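Local coordinates for centrosomal protein of 104 kDa (Homo sapiens, PDB 5LPH) that is required for building cilia and for structural integrity at the ciliary tip, and is seen here as its tubulin-binding TOG domain, at residues 99-104 with 111-116; 104-109 with 154-159; 118-123 with 165-170; 143-148 with 161-166. All coordinates share one frame; numbering follows the deposited sequence. Where two conformers were deposited one is given.

Contact 1 of 4, residues 99-104 with 111-116; sequences RAIKDI and ASLKLL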
# COMPACT_ATOMS: atom_id res chain seq x y z
N ARG A 99 4.54 -11.12 -6.27
CA ARG A 99 3.63 -12.23 -6.56
C ARG A 99 3.19 -12.96 -5.27
O ARG A 99 2.01 -13.28 -5.11
CB ARG A 99 4.20 -13.13 -7.66
CG ARG A 99 5.40 -13.98 -7.33
CD ARG A 99 5.69 -14.96 -8.46
NE ARG A 99 4.89 -16.19 -8.39
CZ ARG A 99 3.83 -16.51 -9.15
NH1 ARG A 99 3.37 -15.71 -10.11
NH2 ARG A 99 3.23 -17.69 -8.95
N ALA A 100 4.11 -13.10 -4.32
CA ALA A 100 3.82 -13.72 -3.03
C ALA A 100 2.87 -12.92 -2.12
O ALA A 100 2.22 -13.50 -1.25
CB ALA A 100 5.10 -14.03 -2.28
N ILE A 101 2.77 -11.61 -2.33
CA ILE A 101 1.75 -10.79 -1.66
C ILE A 101 0.33 -11.23 -2.05
O ILE A 101 -0.60 -11.07 -1.25
CB ILE A 101 1.98 -9.27 -1.88
CG1 ILE A 101 3.21 -8.81 -1.08
CG2 ILE A 101 0.78 -8.45 -1.44
CD1 ILE A 101 3.78 -7.48 -1.53
N LYS A 102 0.16 -11.78 -3.25
CA LYS A 102 -1.13 -12.35 -3.68
C LYS A 102 -1.33 -13.83 -3.31
O LYS A 102 -2.25 -14.46 -3.83
CB LYS A 102 -1.31 -12.16 -5.20
CG LYS A 102 -1.66 -10.74 -5.63
CD LYS A 102 -1.57 -10.55 -7.14
CE LYS A 102 -0.12 -10.35 -7.60
NZ LYS A 102 -0.00 -10.00 -9.04
N ASP A 103 -0.52 -14.40 -2.42
CA ASP A 103 -0.57 -15.85 -2.17
C ASP A 103 -1.87 -16.28 -1.48
O ASP A 103 -2.42 -15.54 -0.66
CB ASP A 103 0.63 -16.36 -1.36
CG ASP A 103 0.92 -17.83 -1.62
OD1 ASP A 103 1.64 -18.12 -2.61
OD2 ASP A 103 0.44 -18.70 -0.85
N ILE A 104 -2.34 -17.48 -1.83
CA ILE A 104 -3.57 -18.05 -1.25
C ILE A 104 -3.37 -18.69 0.14
O ILE A 104 -4.34 -19.14 0.74
CB ILE A 104 -4.23 -19.06 -2.23
CG1 ILE A 104 -3.33 -20.28 -2.51
CG2 ILE A 104 -4.60 -18.36 -3.53
CD1 ILE A 104 -3.98 -21.36 -3.36
N ALA A 111 5.50 -14.31 5.09
CA ALA A 111 6.93 -14.40 4.77
C ALA A 111 7.35 -13.35 3.74
O ALA A 111 8.46 -12.85 3.81
CB ALA A 111 7.29 -15.80 4.28
N SER A 112 6.47 -13.03 2.79
CA SER A 112 6.76 -11.99 1.80
C SER A 112 6.86 -10.60 2.44
O SER A 112 7.70 -9.79 2.01
CB SER A 112 5.71 -11.98 0.67
OG SER A 112 4.53 -11.31 1.05
N LEU A 113 6.04 -10.32 3.45
CA LEU A 113 6.11 -9.05 4.18
C LEU A 113 7.39 -8.93 5.01
O LEU A 113 8.01 -7.87 5.05
CB LEU A 113 4.87 -8.85 5.07
CG LEU A 113 3.51 -8.83 4.38
CD1 LEU A 113 2.40 -8.51 5.37
CD2 LEU A 113 3.47 -7.84 3.23
N LYS A 114 7.79 -10.02 5.65
CA LYS A 114 9.05 -10.09 6.39
C LYS A 114 10.25 -9.82 5.46
O LYS A 114 11.15 -9.05 5.81
CB LYS A 114 9.18 -11.47 7.05
CG LYS A 114 10.46 -11.73 7.82
CD LYS A 114 10.51 -13.18 8.29
CE LYS A 114 11.89 -13.55 8.83
NZ LYS A 114 12.15 -12.90 10.14
N LEU A 115 10.25 -10.44 4.29
CA LEU A 115 11.28 -10.21 3.27
C LEU A 115 11.27 -8.75 2.79
O LEU A 115 12.33 -8.13 2.68
CB LEU A 115 11.07 -11.16 2.08
CG LEU A 115 12.00 -11.04 0.87
CD1 LEU A 115 13.46 -11.14 1.28
CD2 LEU A 115 11.68 -12.10 -0.17
N LEU A 116 10.09 -8.22 2.51
CA LEU A 116 9.94 -6.84 2.02
C LEU A 116 10.47 -5.85 3.04
O LEU A 116 11.23 -4.95 2.69
CB LEU A 116 8.47 -6.53 1.70
CG LEU A 116 8.16 -5.17 1.06
CD1 LEU A 116 9.04 -4.87 -0.14
CD2 LEU A 116 6.69 -5.12 0.66

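Contact 2 of 4, residues 104-109 with 154-159; sequences IVTSVF and ARLRVT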
# COMPACT_ATOMS: atom_id res chain seq x y z
N ILE A 104 -2.34 -17.48 -1.83
CA ILE A 104 -3.57 -18.05 -1.25
C ILE A 104 -3.37 -18.69 0.14
O ILE A 104 -4.34 -19.14 0.74
CB ILE A 104 -4.23 -19.06 -2.23
CG1 ILE A 104 -3.33 -20.28 -2.51
CG2 ILE A 104 -4.60 -18.36 -3.53
CD1 ILE A 104 -3.98 -21.36 -3.36
N VAL A 105 -2.12 -18.75 0.62
CA VAL A 105 -1.79 -19.29 1.93
C VAL A 105 -1.14 -18.20 2.78
O VAL A 105 -0.20 -17.54 2.35
CB VAL A 105 -0.85 -20.52 1.81
CG1 VAL A 105 -0.40 -21.02 3.19
CG2 VAL A 105 -1.54 -21.64 1.04
N THR A 106 -1.65 -18.05 4.00
CA THR A 106 -1.29 -16.97 4.90
C THR A 106 0.20 -16.93 5.22
O THR A 106 0.80 -15.85 5.20
CB THR A 106 -2.14 -17.04 6.20
OG1 THR A 106 -3.48 -16.64 5.89
CG2 THR A 106 -1.60 -16.13 7.29
N SER A 107 0.80 -18.08 5.54
CA SER A 107 2.23 -18.17 5.87
C SER A 107 3.17 -17.65 4.79
O SER A 107 4.22 -17.10 5.09
CB SER A 107 2.63 -19.61 6.18
OG SER A 107 2.08 -20.01 7.41
N VAL A 108 2.78 -17.85 3.53
CA VAL A 108 3.56 -17.38 2.39
C VAL A 108 3.42 -15.85 2.28
O VAL A 108 4.41 -15.16 2.08
CB VAL A 108 3.12 -18.04 1.06
CG1 VAL A 108 3.93 -17.51 -0.12
CG2 VAL A 108 3.26 -19.56 1.16
N PHE A 109 2.18 -15.36 2.40
CA PHE A 109 1.87 -13.92 2.44
C PHE A 109 2.68 -13.21 3.52
O PHE A 109 3.31 -12.19 3.25
CB PHE A 109 0.35 -13.71 2.64
CG PHE A 109 -0.04 -12.31 3.02
CD1 PHE A 109 -0.03 -11.28 2.08
CD2 PHE A 109 -0.47 -12.02 4.31
CE1 PHE A 109 -0.41 -9.99 2.43
CE2 PHE A 109 -0.86 -10.73 4.67
CZ PHE A 109 -0.83 -9.72 3.72
N ALA A 154 -10.96 -10.85 7.45
CA ALA A 154 -10.73 -9.64 8.25
C ALA A 154 -9.33 -9.58 8.84
O ALA A 154 -8.72 -8.51 8.89
CB ALA A 154 -11.78 -9.53 9.35
N ARG A 155 -8.83 -10.72 9.30
CA ARG A 155 -7.47 -10.81 9.85
C ARG A 155 -6.39 -10.47 8.81
O ARG A 155 -5.38 -9.83 9.13
CB ARG A 155 -7.24 -12.22 10.41
CG ARG A 155 -6.04 -12.36 11.33
CD ARG A 155 -5.92 -13.77 11.91
NE ARG A 155 -7.20 -14.26 12.45
CZ ARG A 155 -8.01 -15.16 11.89
NH1 ARG A 155 -7.72 -15.76 10.73
NH2 ARG A 155 -9.15 -15.48 12.51
N LEU A 156 -6.62 -10.88 7.56
CA LEU A 156 -5.70 -10.57 6.47
C LEU A 156 -5.74 -9.08 6.09
O LEU A 156 -4.68 -8.48 5.89
CB LEU A 156 -5.98 -11.45 5.25
CG LEU A 156 -4.81 -11.54 4.27
CD1 LEU A 156 -4.64 -12.96 3.73
CD2 LEU A 156 -4.95 -10.54 3.13
N ARG A 157 -6.94 -8.49 6.01
CA ARG A 157 -7.11 -7.04 5.80
C ARG A 157 -6.35 -6.21 6.82
O ARG A 157 -5.66 -5.26 6.45
CB ARG A 157 -8.59 -6.64 5.84
CG ARG A 157 -9.43 -7.15 4.68
CD ARG A 157 -10.74 -6.39 4.56
NE ARG A 157 -11.59 -6.50 5.74
CZ ARG A 157 -12.53 -7.43 5.96
NH1 ARG A 157 -12.77 -8.40 5.08
NH2 ARG A 157 -13.23 -7.38 7.09
N VAL A 158 -6.44 -6.59 8.09
CA VAL A 158 -5.72 -5.90 9.18
C VAL A 158 -4.20 -6.04 9.04
O VAL A 158 -3.46 -5.08 9.25
CB VAL A 158 -6.18 -6.40 10.58
CG1 VAL A 158 -5.30 -5.86 11.70
CG2 VAL A 158 -7.64 -6.02 10.85
N THR A 159 -3.72 -7.24 8.71
CA THR A 159 -2.27 -7.47 8.53
C THR A 159 -1.72 -6.62 7.38
O THR A 159 -0.66 -6.00 7.51
CB THR A 159 -1.95 -8.96 8.28
OG1 THR A 159 -2.48 -9.75 9.34
CG2 THR A 159 -0.44 -9.20 8.19

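Contact 3 of 4, residues 118-123 with 165-170; sequences MIITQY and QEMALF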
# COMPACT_ATOMS: atom_id res chain seq x y z
N MSE A 118 12.69 -6.43 5.42
CA MSE A 118 14.15 -6.59 5.50
C MSE A 118 14.85 -5.86 4.38
O MSE A 118 15.89 -5.26 4.58
CB MSE A 118 14.55 -8.07 5.50
CG MSE A 118 16.07 -8.28 5.57
SE MSE A 118 16.78 -8.35 3.72
CE MSE A 118 16.04 -10.14 3.47
N ILE A 119 14.28 -5.93 3.17
CA ILE A 119 14.88 -5.26 2.00
C ILE A 119 14.90 -3.73 2.18
O ILE A 119 15.93 -3.09 1.95
CB ILE A 119 14.15 -5.63 0.68
CG1 ILE A 119 14.42 -7.09 0.32
CG2 ILE A 119 14.61 -4.75 -0.48
CD1 ILE A 119 13.43 -7.68 -0.66
N ILE A 120 13.77 -3.15 2.59
CA ILE A 120 13.66 -1.70 2.76
C ILE A 120 14.46 -1.19 3.97
O ILE A 120 15.15 -0.18 3.87
CB ILE A 120 12.18 -1.24 2.85
CG1 ILE A 120 11.45 -1.53 1.53
CG2 ILE A 120 12.09 0.25 3.18
CD1 ILE A 120 9.94 -1.54 1.65
N THR A 121 14.37 -1.90 5.10
CA THR A 121 14.88 -1.43 6.40
C THR A 121 16.30 -1.88 6.76
O THR A 121 16.94 -1.26 7.61
CB THR A 121 13.86 -1.86 7.50
OG1 THR A 121 12.62 -1.19 7.25
CG2 THR A 121 14.27 -1.60 8.97
N GLN A 122 16.80 -2.95 6.13
CA GLN A 122 18.12 -3.51 6.48
C GLN A 122 19.10 -3.57 5.30
O GLN A 122 20.22 -3.10 5.41
CB GLN A 122 17.96 -4.89 7.11
CG GLN A 122 16.96 -4.93 8.26
CD GLN A 122 16.99 -6.23 9.03
OE1 GLN A 122 16.03 -7.01 9.02
NE2 GLN A 122 18.11 -6.50 9.70
N TYR A 123 18.67 -4.17 4.19
CA TYR A 123 19.52 -4.37 3.01
C TYR A 123 19.92 -3.06 2.34
O TYR A 123 21.09 -2.83 2.08
CB TYR A 123 18.78 -5.26 2.01
CG TYR A 123 19.51 -5.66 0.73
CD1 TYR A 123 20.32 -6.79 0.69
CD2 TYR A 123 19.33 -4.94 -0.45
CE1 TYR A 123 20.95 -7.18 -0.49
CE2 TYR A 123 19.95 -5.32 -1.62
CZ TYR A 123 20.76 -6.44 -1.64
OH TYR A 123 21.38 -6.80 -2.82
N GLN A 165 0.82 0.95 6.87
CA GLN A 165 1.03 1.97 7.90
C GLN A 165 2.47 1.94 8.45
O GLN A 165 3.09 2.99 8.61
CB GLN A 165 -0.01 1.79 9.00
CG GLN A 165 -0.49 3.03 9.72
CD GLN A 165 -1.57 2.71 10.74
OE1 GLN A 165 -2.49 1.92 10.47
NE2 GLN A 165 -1.48 3.31 11.92
N GLU A 166 2.99 0.74 8.68
CA GLU A 166 4.37 0.53 9.13
C GLU A 166 5.40 1.07 8.12
O GLU A 166 6.35 1.74 8.51
CB GLU A 166 4.61 -0.97 9.38
CG GLU A 166 5.71 -1.29 10.36
CD GLU A 166 5.86 -2.79 10.60
OE1 GLU A 166 4.84 -3.52 10.58
OE2 GLU A 166 7.01 -3.23 10.82
N MSE A 167 5.20 0.77 6.83
CA MSE A 167 6.11 1.25 5.78
C MSE A 167 6.00 2.74 5.58
O MSE A 167 7.01 3.41 5.42
CB MSE A 167 5.89 0.61 4.40
CG MSE A 167 6.37 -0.81 4.15
SE MSE A 167 6.45 -0.98 2.17
CE MSE A 167 4.54 -0.80 1.71
N ALA A 168 4.77 3.27 5.59
CA ALA A 168 4.55 4.71 5.44
C ALA A 168 5.30 5.58 6.46
O ALA A 168 5.61 6.74 6.17
CB ALA A 168 3.06 5.02 5.49
N LEU A 169 5.57 5.01 7.64
CA LEU A 169 6.28 5.71 8.72
C LEU A 169 7.78 5.36 8.87
O LEU A 169 8.47 6.01 9.64
CB LEU A 169 5.53 5.50 10.05
CG LEU A 169 4.19 6.27 10.14
CD1 LEU A 169 3.08 5.64 10.99
CD2 LEU A 169 4.49 7.69 10.60
N PHE A 170 8.29 4.36 8.13
CA PHE A 170 9.75 4.16 8.02
C PHE A 170 10.37 5.42 7.42
O PHE A 170 9.90 5.94 6.41
CB PHE A 170 10.12 2.97 7.10
CG PHE A 170 9.77 1.57 7.65
CD1 PHE A 170 9.63 1.27 9.02
CD2 PHE A 170 9.61 0.53 6.74
CE1 PHE A 170 9.31 -0.04 9.43
CE2 PHE A 170 9.29 -0.76 7.14
CZ PHE A 170 9.14 -1.04 8.49

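Contact 4 of 4, residues 143-148 with 161-166; sequences PVLLTR and ANFIQE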
# COMPACT_ATOMS: atom_id res chain seq x y z
N PRO A 143 0.73 -1.11 -4.24
CA PRO A 143 -0.57 -1.28 -4.92
C PRO A 143 -1.14 -2.70 -4.81
O PRO A 143 -2.36 -2.87 -4.69
CB PRO A 143 -0.26 -0.93 -6.38
CG PRO A 143 1.03 -0.18 -6.34
CD PRO A 143 1.79 -0.82 -5.22
N VAL A 144 -0.27 -3.70 -4.85
CA VAL A 144 -0.68 -5.09 -4.73
C VAL A 144 -1.11 -5.38 -3.29
O VAL A 144 -2.07 -6.13 -3.05
CB VAL A 144 0.45 -6.05 -5.15
CG1 VAL A 144 -0.01 -7.50 -5.06
CG2 VAL A 144 0.90 -5.75 -6.58
N LEU A 145 -0.41 -4.78 -2.34
CA LEU A 145 -0.75 -4.90 -0.93
C LEU A 145 -2.09 -4.24 -0.60
O LEU A 145 -2.84 -4.75 0.24
CB LEU A 145 0.37 -4.33 -0.07
CG LEU A 145 0.52 -4.80 1.37
CD1 LEU A 145 0.42 -6.31 1.55
CD2 LEU A 145 1.86 -4.32 1.89
N LEU A 146 -2.40 -3.12 -1.26
CA LEU A 146 -3.72 -2.46 -1.12
C LEU A 146 -4.88 -3.32 -1.61
O LEU A 146 -5.95 -3.26 -1.03
CB LEU A 146 -3.77 -1.10 -1.83
CG LEU A 146 -3.25 0.12 -1.07
CD1 LEU A 146 -3.18 1.30 -2.03
CD2 LEU A 146 -4.11 0.45 0.14
N THR A 147 -4.67 -4.10 -2.67
CA THR A 147 -5.68 -5.07 -3.12
C THR A 147 -6.00 -6.12 -2.04
O THR A 147 -7.16 -6.49 -1.88
CB THR A 147 -5.30 -5.80 -4.43
OG1 THR A 147 -4.02 -6.40 -4.29
CG2 THR A 147 -5.30 -4.84 -5.60
N ARG A 148 -4.99 -6.55 -1.27
CA ARG A 148 -5.21 -7.47 -0.14
C ARG A 148 -5.97 -6.87 1.05
O ARG A 148 -6.44 -7.62 1.91
CB ARG A 148 -3.89 -8.08 0.37
CG ARG A 148 -3.07 -8.90 -0.63
CD ARG A 148 -3.85 -9.92 -1.45
NE ARG A 148 -4.55 -10.95 -0.65
CZ ARG A 148 -4.01 -12.07 -0.16
NH1 ARG A 148 -2.73 -12.38 -0.34
NH2 ARG A 148 -4.78 -12.91 0.52
N ALA A 161 -3.12 -3.85 6.04
CA ALA A 161 -3.24 -2.43 6.40
C ALA A 161 -2.18 -1.99 7.40
O ALA A 161 -1.54 -0.95 7.22
CB ALA A 161 -4.63 -2.11 6.93
N ASN A 162 -1.98 -2.78 8.45
CA ASN A 162 -0.92 -2.48 9.43
C ASN A 162 0.48 -2.41 8.79
O ASN A 162 1.27 -1.54 9.16
CB ASN A 162 -0.91 -3.50 10.58
CG ASN A 162 -2.06 -3.30 11.56
OD1 ASN A 162 -2.70 -2.25 11.60
ND2 ASN A 162 -2.31 -4.31 12.38
N PHE A 163 0.77 -3.29 7.83
CA PHE A 163 2.07 -3.25 7.14
C PHE A 163 2.25 -1.98 6.31
O PHE A 163 3.35 -1.42 6.28
CB PHE A 163 2.30 -4.48 6.25
CG PHE A 163 3.72 -4.58 5.71
CD1 PHE A 163 4.73 -5.18 6.46
CD2 PHE A 163 4.05 -4.05 4.47
CE1 PHE A 163 6.03 -5.25 5.97
CE2 PHE A 163 5.34 -4.12 3.98
CZ PHE A 163 6.34 -4.72 4.72
N ILE A 164 1.19 -1.54 5.63
CA ILE A 164 1.22 -0.31 4.83
C ILE A 164 1.50 0.91 5.72
O ILE A 164 2.33 1.76 5.39
CB ILE A 164 -0.10 -0.12 4.04
CG1 ILE A 164 -0.25 -1.22 2.99
CG2 ILE A 164 -0.13 1.26 3.36
CD1 ILE A 164 -1.58 -1.26 2.26
N GLN A 165 0.82 0.95 6.87
CA GLN A 165 1.03 1.97 7.90
C GLN A 165 2.47 1.94 8.45
O GLN A 165 3.09 2.99 8.61
CB GLN A 165 -0.01 1.79 9.00
CG GLN A 165 -0.49 3.03 9.72
CD GLN A 165 -1.57 2.71 10.74
OE1 GLN A 165 -2.49 1.92 10.47
NE2 GLN A 165 -1.48 3.31 11.92
N GLU A 166 2.99 0.74 8.68
CA GLU A 166 4.37 0.53 9.13
C GLU A 166 5.40 1.07 8.12
O GLU A 166 6.35 1.74 8.51
CB GLU A 166 4.61 -0.97 9.38
CG GLU A 166 5.71 -1.29 10.36
CD GLU A 166 5.86 -2.79 10.60
OE1 GLU A 166 4.84 -3.52 10.58
OE2 GLU A 166 7.01 -3.23 10.82

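Contact 1 of 4, residues 99-104 with 111-116
Ala100 and Ile101, near the end of helix 83-100, form a buried and mostly apolar contact with Ser112, Leu113 and Leu116 of helix 106-126. No hydrogen bond crosses it. The closest backbone approach explains its character: the CA atoms of Ala100 and Ser112 are 5.9 Å apart, which is possible because small side chains face each other there. Ala100 CB meets Ser112 CB at 3.6 Å, and each points its CB at the other segment. Ser112 OG sits between its own backbone N and carbonyl carbon (chi1 80°), which brings it within 3.5 Å of Ile101 CG1. That hydroxyl is not left to the hydrocarbon alone, because it is hydrogen-bonded to the carbonyl oxygen of Phe109 on its own helix. The rest of the contact belongs to the longer branch of Ile101. With CG1 beside the backbone N (chi1 -72°), the branch reaches forward over helix 106-126, so that Ile101 CD1 comes to 4.3 Å from Leu116 CD2, while Ile101 CG1 lies 4.4 Å from Leu113 CD2. These longer spacings indicate looser packing than at the alanine-serine pair. A type I turn from Ala100 to Asp103 bends the chain away, its Asp103 N bonded to Ala100 O at 3.1 Å. Asp103 continues the reversal, with OD1 in a salt bridge to Arg63 and OD2 accepting from Val105 N. Close helices joined by a short turn and meeting through small residues make this a helical hairpin, the building element of the HEAT-type solenoid that forms a TOG domain.

Contact 2 of 4, residues 104-109 with 154-159
Phe109 meets Leu156 and Thr159 through one corner of its ring. CE2 of Phe109 lies 3.9 Å from Thr159 CG2 and 4.1 Å from Leu156 CG, while Leu156 CD2 stands over one ring face, displaced toward the rim. One turn earlier on helix 106-126, Thr106 adds a looser touch, its OG1 4.4 Å from Leu156 CD1. Phe109 holds its ring out across the gap because CG is turned opposite the backbone N (chi1 166°). In the next shell, Thr159 OG1 donates to Arg155 O at 2.9 Å, which fixes its rotation and turns CG2 to the phenylalanine. The same carbonyl accepts from Thr159 N, the two donors arriving from opposite faces of its plane. Replacing Thr159 with an alanine removes both branches, which would probably open a gap beside Phe109 CE2 and leave Arg155 O without its hydroxyl partner. Arg148 adds a cation-pi contact to the ring. Helices 106-126 and 154-169 run in roughly the same direction here, with CA atoms of Thr106 and Leu156 7.9 Å apart; helix 60-76 packs on Val105 and Val108, and helix 193-210 takes Arg157.

Contact 3 of 4, residues 118-123 with 165-170
Ile120 and Met167 make the buried half of this contact, and Thr121 with Phe170 the partly exposed half. On the inner side, Ile120 CD1 presses on the selenium of Met167, a selenomethionine, at 3.6 Å. The two side chains cross at about a right angle, so the isoleucine tip lands against the bend of the methionine chain (chi3 -65°) rather than running along it. Helix 131-147 backs both residues, Cys137 touching Ile120 and Ile142 touching Met167. Only the bridge between the halves is loose, Ile120 CG2 being 4.3 Å from Phe170 CD2. On the partly exposed side Thr121 OG1 still comes close, sitting over one face of the Phe170 ring, toward the rim, with CE2 of Phe170 at 3.4 Å. The opposite face carries Glu166 O, 3.3 Å above the ring plane, so an oxygen lies over each face of the ring, limiting how far it can tilt. Helix 106-126 widens into a pi-type turn at 119-123, where Met118 O accepts from both Gln122 N and Tyr123 N, the latter at 3.0 Å. Phe170 occupies the N-cap position before the short helix 171-174. Nearby, Glu166 reaches back to Lys117 of helix 106-126 in a salt bridge. Side-by-side packing of like-directed helices from neighbouring hairpins, over a second layer that includes helix 131-147, is characteristic of the HEAT-type solenoid of TOG domains.

Contact 4 of 4, residues 143-148 with 161-166
Both segments lie in HEAT repeat 1, where the C-terminal part of helix 131-147 packs against helix 154-169: Leu145 and Leu146 meet Phe163 and Ile164. The short segments run nearly antiparallel, their axes 10.0 Å apart at closest and their directions 149° from each other. Leu145 CD2 does most of the touching: it lies 3.4 Å from Phe163 CD2, at a slant to the ring, and 3.9 Å from Ile164 CG1. The Leu145 side chain crosses that of Phe163 at about a right angle but slides past Ile164 in the opposite direction. Ile164, with CG1 beside the backbone N (chi1 -66°), sends its long branch over to both leucines, so that CD1 ends 3.7 Å from Leu146 CD2. An alanine in place of Ile164 removes that branch and would probably leave a gap between the helices, with Leu145 and Leu146 both short of a neighbour. Leu113 of helix 106-126 closes over Leu145 and Phe163, while Leu146 also meets Leu202 of helix 193-210. Across the two segments no hydrogen bond or charge pair forms, and the partners of Arg148 and Glu166 include Asp151 and Lys117; cohesion here therefore rests on the fit of branched and aromatic hydrocarbon.

How the contacts relate
Following the chain from its N terminus, contact 1 closes the shortest loop, turning helix 83-100 back onto helix 106-126. Contact 2 starts in that same turn, shares Ile104 and crosses contact 1, since its second segment lies far along on helix 154-169. Contact 3 crosses contact 2 as well, joining the same two helices further along, with centres about 19 Å apart. Contact 4, closing the hairpin of helices 131-147 and 154-169, crosses contact 2, opening before its second segment and closing after it; it lies under the arc of contact 3 and ends on the same stretch, sharing Gln165 and Glu166. Arg148 links contacts 1, 2 and 4, bonding to Ile101 O while its guanidinium meets Phe109.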